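Local coordinates for protein post-proline cleaving enzyme (Rickettsia typhi, PDB 4HVT) that probably cleaves peptides on the carboxyl side of proline, as a serine-type oligopeptidase of the prolyl oligopeptidase family, at residues Asn353-Thr358 with Val362-Tyr367; Val388-Pro393 with Ala397-Ser402; Ala627-Leu632 with Glu661-Gln666. All coordinates share one frame; numbering follows the deposited sequence.

Interaction 1: residues Asn353-Thr358 with Val362-Tyr367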
# COMPACT_ATOMS: atom_id res chain seq x y z
N ASN A 353 -10.34 10.70 -2.98
CA ASN A 353 -9.04 10.21 -2.67
C ASN A 353 -8.74 10.27 -1.15
O ASN A 353 -8.67 9.22 -0.47
CB ASN A 353 -7.96 10.88 -3.52
CG ASN A 353 -6.59 10.25 -3.36
OD1 ASN A 353 -6.43 9.13 -2.85
ND2 ASN A 353 -5.56 10.99 -3.80
N PHE A 354 -8.59 11.47 -0.62
CA PHE A 354 -8.31 11.63 0.79
C PHE A 354 -8.73 12.98 1.33
O PHE A 354 -8.90 13.94 0.57
CB PHE A 354 -6.83 11.33 1.17
CG PHE A 354 -5.82 12.27 0.58
CD1 PHE A 354 -5.63 13.53 1.15
CD2 PHE A 354 -5.05 11.89 -0.51
CE1 PHE A 354 -4.68 14.41 0.63
CE2 PHE A 354 -4.07 12.74 -1.02
CZ PHE A 354 -3.90 14.01 -0.45
N ILE A 355 -8.86 13.03 2.66
CA ILE A 355 -8.91 14.29 3.44
C ILE A 355 -7.58 14.46 4.19
O ILE A 355 -7.02 13.48 4.69
CB ILE A 355 -10.02 14.22 4.48
CG1 ILE A 355 -11.40 14.36 3.82
CG2 ILE A 355 -9.92 15.24 5.61
CD1 ILE A 355 -11.80 15.78 3.49
N SER A 356 -7.08 15.70 4.29
CA SER A 356 -5.92 15.96 5.14
C SER A 356 -6.20 17.31 5.78
O SER A 356 -6.82 18.18 5.15
CB SER A 356 -4.63 15.96 4.34
OG SER A 356 -3.49 15.76 5.15
N THR A 357 -5.73 17.49 7.00
CA THR A 357 -6.15 18.65 7.76
C THR A 357 -4.94 19.45 8.23
O THR A 357 -3.90 18.84 8.57
CB THR A 357 -6.95 18.14 9.01
OG1 THR A 357 -8.07 17.35 8.56
CG2 THR A 357 -7.50 19.27 9.77
N THR A 358 -5.08 20.78 8.23
CA THR A 358 -4.16 21.72 8.88
C THR A 358 -4.90 22.41 10.01
O THR A 358 -6.10 22.17 10.24
CB THR A 358 -3.54 22.73 7.94
OG1 THR A 358 -4.52 23.72 7.56
CG2 THR A 358 -2.93 22.06 6.73
N VAL A 362 -9.18 22.29 5.73
CA VAL A 362 -9.35 20.90 5.33
C VAL A 362 -9.07 20.84 3.83
O VAL A 362 -9.57 21.67 3.08
CB VAL A 362 -10.78 20.49 5.55
CG1 VAL A 362 -10.98 19.05 5.12
CG2 VAL A 362 -11.17 20.75 7.03
N PHE A 363 -8.24 19.89 3.41
CA PHE A 363 -7.94 19.62 2.02
C PHE A 363 -8.69 18.37 1.58
O PHE A 363 -8.62 17.32 2.26
CB PHE A 363 -6.44 19.30 1.87
CG PHE A 363 -5.55 20.51 1.96
CD1 PHE A 363 -5.38 21.23 3.15
CD2 PHE A 363 -4.79 20.86 0.88
CE1 PHE A 363 -4.51 22.30 3.22
CE2 PHE A 363 -3.95 21.95 0.95
CZ PHE A 363 -3.78 22.64 2.08
N LEU A 364 -9.45 18.50 0.50
CA LEU A 364 -10.20 17.43 -0.06
C LEU A 364 -9.56 17.14 -1.40
O LEU A 364 -9.66 17.93 -2.34
CB LEU A 364 -11.65 17.82 -0.26
CG LEU A 364 -12.53 16.92 -1.14
CD1 LEU A 364 -12.59 15.49 -0.63
CD2 LEU A 364 -13.86 17.51 -1.44
N ALA A 365 -8.94 15.97 -1.46
CA ALA A 365 -8.27 15.50 -2.65
C ALA A 365 -9.15 14.46 -3.32
O ALA A 365 -9.64 13.51 -2.68
CB ALA A 365 -6.91 14.96 -2.32
N THR A 366 -9.38 14.62 -4.61
CA THR A 366 -10.17 13.70 -5.44
C THR A 366 -9.44 13.40 -6.76
O THR A 366 -8.38 13.93 -7.02
CB THR A 366 -11.56 14.28 -5.78
OG1 THR A 366 -11.46 15.51 -6.56
CG2 THR A 366 -12.35 14.60 -4.50
N TYR A 367 -10.01 12.51 -7.57
CA TYR A 367 -9.65 12.37 -8.98
C TYR A 367 -10.88 12.60 -9.84
O TYR A 367 -12.01 12.25 -9.48
CB TYR A 367 -9.11 10.99 -9.32
CG TYR A 367 -7.80 10.63 -8.63
CD1 TYR A 367 -6.57 11.04 -9.15
CD2 TYR A 367 -7.79 9.89 -7.45
CE1 TYR A 367 -5.40 10.71 -8.52
CE2 TYR A 367 -6.61 9.57 -6.82
CZ TYR A 367 -5.41 9.98 -7.37
OH TYR A 367 -4.22 9.65 -6.72
O HOH W 1 -6.04 13.43 -5.40
O HOH W 2 -4.29 7.79 -4.89
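The ring of Phe354 lies flat over the methyl of Ala365, whose CB stands 3.6 Å from the ring centroid and 10° off its normal, a CH-pi contact. With CG held between the backbone N and the carbonyl carbon (chi1 65°), the ring leans across toward the partner strand. Beneath it, Phe354 and Ala365 form a hydrogen-bonded antiparallel pair, Ala365 N giving Phe354 O a 2.9 Å bond. Ala365 O is gripped twice, by Asn353 N and by Phe354 N at 3.1 Å, both from one face of its plane: a classic beta bulge. Ser356 and Phe363 exchange a second, regular pair of backbone bonds. On the opposite face of the sheet Ile355 reaches across to Val362, CD1 to CG1 3.7 Å. Beside the bulge, the Asn353 amide lies obliquely against the Tyr367 ring, 34° between the planes. Two waters hold this amide: one accepts from ND2 and donates to Thr366 O, the other donates to OD1 and bonds with Tyr367 OH. The whole is a bulged beta hairpin, formed by the first two strands of a blade of the N-terminal beta-propeller.

Interaction 2: residues Val388-Pro393 with Ala397-Ser402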
# COMPACT_ATOMS: atom_id res chain seq x y z
N VAL A 388 -12.33 26.45 -1.98
CA VAL A 388 -11.46 27.21 -2.90
C VAL A 388 -10.63 26.16 -3.68
O VAL A 388 -9.99 25.28 -3.07
CB VAL A 388 -10.51 28.16 -2.13
CG1 VAL A 388 -9.57 28.91 -3.11
CG2 VAL A 388 -11.29 29.17 -1.32
N VAL A 389 -10.65 26.24 -5.00
CA VAL A 389 -9.86 25.33 -5.81
C VAL A 389 -8.36 25.58 -5.59
O VAL A 389 -7.89 26.74 -5.67
CB VAL A 389 -10.19 25.48 -7.33
CG1 VAL A 389 -9.19 24.76 -8.16
CG2 VAL A 389 -11.59 24.97 -7.61
N LEU A 390 -7.59 24.51 -5.39
CA LEU A 390 -6.14 24.61 -5.37
C LEU A 390 -5.61 24.13 -6.73
O LEU A 390 -5.65 22.92 -7.01
CB LEU A 390 -5.57 23.79 -4.24
CG LEU A 390 -4.06 23.86 -4.02
CD1 LEU A 390 -3.61 25.27 -3.70
CD2 LEU A 390 -3.64 22.90 -2.94
N LYS A 391 -5.17 25.07 -7.56
CA LYS A 391 -4.81 24.77 -8.95
C LYS A 391 -3.50 23.98 -8.93
O LYS A 391 -2.56 24.34 -8.21
CB LYS A 391 -4.67 26.11 -9.73
N LEU A 392 -3.47 22.84 -9.60
CA LEU A 392 -2.26 22.01 -9.65
C LEU A 392 -1.49 22.25 -10.96
O LEU A 392 -1.99 21.88 -11.99
CB LEU A 392 -2.69 20.55 -9.54
CG LEU A 392 -3.46 20.21 -8.25
CD1 LEU A 392 -3.75 18.74 -8.13
CD2 LEU A 392 -2.77 20.71 -6.99
N PRO A 393 -0.28 22.81 -10.90
CA PRO A 393 0.36 23.19 -12.16
C PRO A 393 1.15 22.10 -12.84
O PRO A 393 2.26 22.34 -13.35
CB PRO A 393 1.29 24.32 -11.73
CG PRO A 393 1.76 23.90 -10.39
CD PRO A 393 0.56 23.18 -9.75
N ALA A 397 -1.94 15.63 -13.27
CA ALA A 397 -1.41 15.81 -11.92
C ALA A 397 -1.78 14.66 -10.97
O ALA A 397 -2.87 14.09 -11.06
CB ALA A 397 -1.93 17.10 -11.34
N ILE A 398 -0.81 14.29 -10.13
CA ILE A 398 -0.99 13.39 -9.03
C ILE A 398 -0.49 14.14 -7.80
O ILE A 398 0.63 14.67 -7.81
CB ILE A 398 -0.11 12.13 -9.25
CG1 ILE A 398 -0.48 11.48 -10.57
CG2 ILE A 398 -0.16 11.20 -8.05
CD1 ILE A 398 -1.87 10.90 -10.64
N PHE A 399 -1.34 14.17 -6.77
CA PHE A 399 -1.24 14.97 -5.56
C PHE A 399 -1.04 14.14 -4.31
O PHE A 399 -1.70 13.12 -4.12
CB PHE A 399 -2.50 15.81 -5.42
CG PHE A 399 -2.53 16.73 -4.22
CD1 PHE A 399 -2.04 18.02 -4.30
CD2 PHE A 399 -3.15 16.32 -3.04
CE1 PHE A 399 -2.11 18.89 -3.19
CE2 PHE A 399 -3.25 17.16 -1.95
CZ PHE A 399 -2.72 18.45 -2.01
N GLY A 400 -0.15 14.60 -3.44
CA GLY A 400 0.01 14.02 -2.14
C GLY A 400 0.36 15.07 -1.13
O GLY A 400 0.79 16.20 -1.50
N MET A 401 0.18 14.73 0.14
CA MET A 401 0.57 15.70 1.17
C MET A 401 0.71 15.04 2.55
O MET A 401 0.17 13.98 2.77
CB MET A 401 -0.38 16.89 1.24
CG MET A 401 -1.77 16.58 1.83
SD MET A 401 -2.87 18.02 1.75
CE MET A 401 -2.36 19.06 3.02
N SER A 402 1.44 15.74 3.42
CA SER A 402 1.53 15.39 4.85
C SER A 402 1.11 16.63 5.63
O SER A 402 1.49 17.75 5.29
CB SER A 402 2.94 14.98 5.25
OG SER A 402 3.94 15.95 5.02
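The two segments run past each other without pairing. Their backbones come closest at Leu392 and Ala397, where the CA atoms are 6.7 Å apart, and then spread: from Leu390 CA to Phe399 CA is already 10.8 Å. That spacing is too wide for strand pairing, and the contact is made entirely by apolar side chains pointing toward each other, from Leu390 and Leu392 on one side and from Ala397 and Phe399 on the other.

Leu392 does most of the touching. Its CB and its CD1 each lie 4.0 Å from the methyl CB of Ala397, which thus rests along the root and one branch of the leucine. The other branch goes to the aromatic ring, CD2 approaching Phe399 CD1 to 3.9 Å, and the two side chains cross at about a right angle. Phe399 extends with CG opposite its backbone N (chi1 -179°), which carries the ring off its own strand toward the leucines. Leu390 meets the ring farther out, its CD2 4.3 Å from Phe399 CE1, so that two leucine methyls follow one another along the same ring side, at CD1 and CE1. Both come in obliquely.

Strand 371-380 bridges the two segments: its Val374 is hydrogen-bonded through the backbone to Leu390, and its Ala372 to Ala397, while the side chains of both also touch Phe399. Strand 388-390 thereby closes one propeller blade at its outer side, and strand 398-402 opens the next by pairing with strand 410-415, whose Ile414 packs on Leu392 and Ile412 on Phe399. The contact therefore lies at the step from one blade to the next.

Interaction 3: residues Ala627-Leu632 with Glu661-Gln666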
# COMPACT_ATOMS: atom_id res chain seq x y z
N ALA A 627 -8.79 -20.01 -12.00
CA ALA A 627 -7.69 -20.26 -11.08
C ALA A 627 -6.51 -20.85 -11.89
O ALA A 627 -6.70 -21.84 -12.55
CB ALA A 627 -8.13 -21.21 -9.97
N PRO A 628 -5.32 -20.21 -11.83
CA PRO A 628 -4.24 -20.69 -12.75
C PRO A 628 -3.87 -22.15 -12.55
O PRO A 628 -3.63 -22.86 -13.55
CB PRO A 628 -3.05 -19.75 -12.43
CG PRO A 628 -3.67 -18.57 -11.83
CD PRO A 628 -4.96 -18.99 -11.12
N LEU A 629 -3.89 -22.65 -11.31
CA LEU A 629 -3.43 -24.06 -11.08
C LEU A 629 -4.43 -25.05 -11.60
O LEU A 629 -4.08 -26.25 -11.82
CB LEU A 629 -3.18 -24.34 -9.60
CG LEU A 629 -2.10 -23.49 -8.91
CD1 LEU A 629 -2.10 -23.81 -7.42
CD2 LEU A 629 -0.74 -23.78 -9.50
N GLU A 630 -5.66 -24.58 -11.86
CA GLU A 630 -6.73 -25.41 -12.46
C GLU A 630 -6.80 -25.31 -13.99
O GLU A 630 -7.61 -26.00 -14.63
CB GLU A 630 -8.09 -25.02 -11.92
CG GLU A 630 -8.27 -25.31 -10.44
CD GLU A 630 -8.29 -26.80 -10.12
OE1 GLU A 630 -9.18 -27.54 -10.62
OE2 GLU A 630 -7.39 -27.26 -9.38
N ASN A 631 -5.95 -24.50 -14.60
CA ASN A 631 -6.08 -24.21 -16.04
C ASN A 631 -4.69 -24.21 -16.65
O ASN A 631 -4.35 -23.38 -17.44
CB ASN A 631 -6.83 -22.89 -16.29
CG ASN A 631 -8.31 -22.99 -15.90
OD1 ASN A 631 -9.14 -23.50 -16.68
ND2 ASN A 631 -8.62 -22.61 -14.67
N LEU A 632 -3.87 -25.17 -16.25
CA LEU A 632 -2.52 -25.34 -16.79
C LEU A 632 -2.40 -26.64 -17.59
O LEU A 632 -2.76 -27.70 -17.14
CB LEU A 632 -1.50 -25.42 -15.69
CG LEU A 632 -0.88 -24.20 -15.05
CD1 LEU A 632 0.02 -24.70 -13.94
CD2 LEU A 632 -0.09 -23.33 -15.96
N GLU A 661 5.70 -22.28 -9.25
CA GLU A 661 7.04 -22.72 -9.73
C GLU A 661 7.10 -24.25 -9.83
O GLU A 661 7.58 -24.82 -10.80
CB GLU A 661 8.11 -22.23 -8.78
CG GLU A 661 9.53 -22.75 -8.96
CD GLU A 661 10.15 -22.42 -10.32
OE1 GLU A 661 9.54 -21.76 -11.21
OE2 GLU A 661 11.30 -22.89 -10.54
N TYR A 662 6.64 -24.92 -8.78
CA TYR A 662 6.74 -26.38 -8.75
C TYR A 662 6.00 -27.02 -9.91
O TYR A 662 6.54 -27.92 -10.57
CB TYR A 662 6.26 -26.92 -7.41
CG TYR A 662 6.45 -28.44 -7.28
CD1 TYR A 662 5.51 -29.31 -7.76
CD2 TYR A 662 7.54 -28.93 -6.62
CE1 TYR A 662 5.68 -30.69 -7.62
CE2 TYR A 662 7.75 -30.28 -6.48
CZ TYR A 662 6.82 -31.14 -6.97
OH TYR A 662 7.06 -32.46 -6.80
N VAL A 663 4.78 -26.56 -10.17
CA VAL A 663 3.99 -27.12 -11.26
C VAL A 663 4.52 -26.69 -12.63
O VAL A 663 4.64 -27.52 -13.53
CB VAL A 663 2.48 -26.80 -11.12
CG1 VAL A 663 1.70 -27.52 -12.22
CG2 VAL A 663 2.01 -27.25 -9.76
N LEU A 664 4.86 -25.40 -12.79
CA LEU A 664 5.31 -24.93 -14.09
C LEU A 664 6.65 -25.51 -14.45
O LEU A 664 6.92 -25.82 -15.63
CB LEU A 664 5.39 -23.39 -14.10
CG LEU A 664 4.21 -22.65 -14.70
CD1 LEU A 664 4.51 -21.15 -14.61
CD2 LEU A 664 4.00 -23.01 -16.16
N ALA A 665 7.52 -25.66 -13.45
CA ALA A 665 8.83 -26.32 -13.68
C ALA A 665 8.68 -27.57 -14.50
O ALA A 665 9.60 -27.93 -15.27
CB ALA A 665 9.49 -26.69 -12.36
N GLN A 666 7.55 -28.26 -14.36
CA GLN A 666 7.31 -29.53 -15.05
C GLN A 666 6.78 -29.44 -16.47
O GLN A 666 6.50 -30.47 -17.08
CB GLN A 666 6.37 -30.39 -14.22
CG GLN A 666 6.92 -30.60 -12.83
CD GLN A 666 6.06 -31.49 -11.99
OE1 GLN A 666 4.92 -31.14 -11.67
NE2 GLN A 666 6.61 -32.63 -11.59
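The forked end of Leu632 is shared between Val663 and Leu664. One prong of the leucine, CD1, presses against CG1 of Val663 at 3.7 Å, the tightest point between the two segments, and the side chains cross obliquely. The second prong, CD2, turns to the next residue of the helix and meets Leu664 CD2 at 4.1 Å, here with the side chains at about a right angle. The end of Leu632 thus spreads over the shallow step between Val663 and Leu664.

Val663 is divided in the same way. Its CG1 takes Leu632, while CG2 faces Leu629 CD2 at a looser 4.4 Å, so the valine stands out as a blunt knob toward the two leucines. With CG1 opposite its backbone N (chi1 -174°), the valine turns one methyl to each of them. The backbones stay well apart, Leu629 CA to Val663 CA being 8.0 Å, and the interface is formed by methyl groups alone.

The turn that carries the leucines is held in shape from its far side. Ala627 O accepts from Glu630 N, closing the short 3-10 turn, and also from Asn631 ND2 at 3.0 Å, the two donors reaching it from opposite faces of its plane. The Asn631 amide thereby ties the two ends of the turn together, and ND2 also bonds to Lys624 O at the end of helix 617-626.

The turn leans on helix 567-578, where Pro628 packs on Leu570 and Ser573 and Leu632 touches Thr577. On the other side helix 655-664 is joined to strand 672-677 through Leu664 on Thr672, and to helix 34-51 through a salt bridge from Glu661 to Arg42.

Overall arrangement
Interactions 1 and 2 are neighbours in the beta-propeller, their centres about 9 Å apart, and they share one apolar layer between consecutive blades. Phe354 CZ touches Phe399 CD2 at 3.5 Å, and Phe363 CD2 meets Met401 SD at the same distance, so the hairpin of interaction 1 packs directly on the strand that opens the next blade in interaction 2. Interaction 3 belongs to the alpha/beta-hydrolase part on the opposite side of the chain's centre. Its centre is about 44 Å from that of interaction 1, with nearest atoms about 29 Å apart. It packs against helix 567-578, which follows the probable nucleophile Ser566.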